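Local coordinates for single-stranded DNA-binding protein (Enterobacter phage Enc34, PDB 5ODK) that probably binds single-stranded DNA during phage DNA replication through an OB-fold domain, at residues 119-122 with 128-131. Numbering follows the deposited sequence.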
ATOM      1  N   PRO A 119      -2.360  -9.793   5.875  1.00 11.57           N
ATOM      2  CA  PRO A 119      -3.024  -8.569   6.383  1.00 11.96           C
ATOM      3  C   PRO A 119      -4.473  -8.826   6.744  1.00 11.10           C
ATOM      4  O   PRO A 119      -5.044  -9.861   6.329  1.00 12.55           O
ATOM      5  CB  PRO A 119      -2.966  -7.608   5.214  1.00 12.85           C
ATOM      6  CG  PRO A 119      -2.835  -8.492   4.025  1.00 14.25           C
ATOM      7  CD  PRO A 119      -2.057  -9.721   4.444  1.00 13.01           C
ATOM      8  N   ASP A 120      -5.065  -7.941   7.521  1.00 11.06           N
ATOM      9  CA  ASP A 120      -6.502  -7.989   7.668  1.00 11.08           C
ATOM     10  C   ASP A 120      -7.079  -7.787   6.280  1.00 10.72           C
ATOM     11  O   ASP A 120      -6.637  -6.897   5.541  1.00 11.98           O
ATOM     12  CB  ASP A 120      -7.033  -6.877   8.580  1.00 12.17           C
ATOM     13  CG  ASP A 120      -6.607  -6.985  10.012  1.00 14.31           C
ATOM     14  OD1 ASP A 120      -5.952  -7.928  10.433  1.00 16.69           O
ATOM     15  OD2 ASP A 120      -6.944  -6.052  10.769  1.00 19.07           O
ATOM     16  N   VAL A 121      -8.083  -8.587   5.915  1.00 10.21           N
ATOM     17  CA  VAL A 121      -8.758  -8.468   4.627  1.00 10.19           C
ATOM     18  C   VAL A 121     -10.239  -8.330   4.904  1.00 10.37           C
ATOM     19  O   VAL A 121     -10.860  -9.286   5.403  1.00 12.23           O
ATOM     20  CB  VAL A 121      -8.497  -9.681   3.723  1.00 12.12           C
ATOM     21  CG1 VAL A 121      -9.210  -9.513   2.398  1.00 13.36           C
ATOM     22  CG2 VAL A 121      -7.010  -9.889   3.506  1.00 12.96           C
ATOM     23  N   LEU A 122     -10.790  -7.154   4.615  1.00 10.13           N
ATOM     24  CA  LEU A 122     -12.162  -6.854   4.937  1.00 10.92           C
ATOM     25  C   LEU A 122     -12.975  -6.709   3.662  1.00 10.42           C
ATOM     26  O   LEU A 122     -12.550  -6.089   2.689  1.00 11.73           O
ATOM     27  CB  LEU A 122     -12.258  -5.568   5.766  1.00 13.58           C
ATOM     28  CG  LEU A 122     -11.340  -5.441   6.999  1.00 19.94           C
ATOM     29  CD1 LEU A 122     -11.652  -4.109   7.690  1.00 23.40           C
ATOM     30  CD2 LEU A 122     -11.377  -6.559   7.997  1.00 21.93           C
ATOM     31  N   GLU A 128     -14.037  -9.198   8.400  1.00 12.76           N
ATOM     32  CA  GLU A 128     -12.838  -9.966   8.100  1.00 12.93           C
ATOM     33  C   GLU A 128     -13.193 -11.253   7.342  1.00 12.41           C
ATOM     34  O   GLU A 128     -14.054 -12.005   7.755  1.00 15.95           O
ATOM     35  CB  GLU A 128     -12.057 -10.311   9.364  1.00 17.18           C
ATOM     36  CG  GLU A 128     -10.861 -11.244   9.129  1.00 18.17           C
ATOM     37  CD  GLU A 128      -9.695 -10.590   8.358  1.00 17.20           C
ATOM     38  OE1 GLU A 128      -9.244  -9.507   8.757  1.00 19.45           O
ATOM     39  OE2 GLU A 128      -9.154 -11.127   7.339  1.00 15.37           O
ATOM     40  N   LEU A 129     -12.488 -11.463   6.249  1.00 11.53           N
ATOM     41  CA  LEU A 129     -12.563 -12.683   5.506  1.00 12.77           C
ATOM     42  C   LEU A 129     -11.502 -13.652   5.955  1.00 13.20           C
ATOM     43  O   LEU A 129     -10.445 -13.270   6.438  1.00 15.49           O
ATOM     44  CB  LEU A 129     -12.454 -12.417   4.020  1.00 13.45           C
ATOM     45  CG  LEU A 129     -13.546 -11.512   3.457  1.00 14.45           C
ATOM     46  CD1 LEU A 129     -13.275 -11.235   1.982  1.00 18.07           C
ATOM     47  CD2 LEU A 129     -14.917 -12.126   3.651  1.00 17.77           C
ATOM     48  N   GLU A 130     -11.791 -14.935   5.776  1.00 14.49           N
ATOM     49  CA  GLU A 130     -10.855 -15.985   6.184  1.00 14.83           C
ATOM     50  C   GLU A 130     -10.530 -16.950   5.053  1.00 14.68           C
ATOM     51  O   GLU A 130      -9.401 -17.381   4.924  1.00 16.96           O
ATOM     52  CB  GLU A 130     -11.435 -16.789   7.333  1.00 17.21           C
ATOM     53  CG  GLU A 130     -11.739 -16.003   8.570  1.00 18.43           C
ATOM     54  CD  GLU A 130     -10.509 -15.398   9.237  1.00 19.25           C
ATOM     55  OE1 GLU A 130      -9.358 -15.793   8.917  1.00 21.49           O
ATOM     56  OE2 GLU A 130     -10.702 -14.529  10.117  1.00 23.91           O
ATOM     57  N   SER A 131     -11.528 -17.366   4.278  1.00 14.66           N
ATOM     58  CA  SER A 131     -11.298 -18.335   3.201  1.00 16.24           C
ATOM     59  C   SER A 131     -10.393 -17.771   2.137  1.00 15.48           C
ATOM     60  O   SER A 131     -10.689 -16.713   1.594  1.00 15.75           O
ATOM     61  CB  SER A 131     -12.650 -18.718   2.586  1.00 17.65           C
ATOM     62  OG  SER A 131     -12.527 -19.186   1.294  1.00 20.68           O
TER
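The backbone N of V121 is gripped by both carboxylate oxygens of E128, in a forked bond whose straighter branch runs 3.1 Å from V121 N to E128 OE2, with 162° at the hydrogen. The branch from V121 N to E128 OE1, at 3.2 Å, is more bent. Both oxygens are met on their syn side, with the N-H tilted about 27° out of the carboxylate plane. E128 reaches this position because its chain leaves with CG anti to the backbone N and then bends at chi2 (70°), folding the acid back along the edge of the strand. V121 O, on the same residue, accepts L129 N at 2.8 Å, nearly straight, and E128 CA adds a CH...O contact to V121 O at 3.4 Å. The L129 N bond belongs to the single bridge pairing L122 with E128 (CA-CA 4.5 Å); the E128 carboxylate adds to it, tying the returning loop to strand 120-122, whose parallel pairing with strand 159-173 fixes D120 and L122. L122 CD2 packs 3.7 Å from E128 CA, and the V121 and L129 side chains both rest on I135 of helix 132-138. D120 OD2 bonds to L2 N. A side-chain carboxylate, not a backbone carbonyl of 128-131, thus accepts the V121 N-H, while its salt bridge to R118 probably eases the nearness of D120.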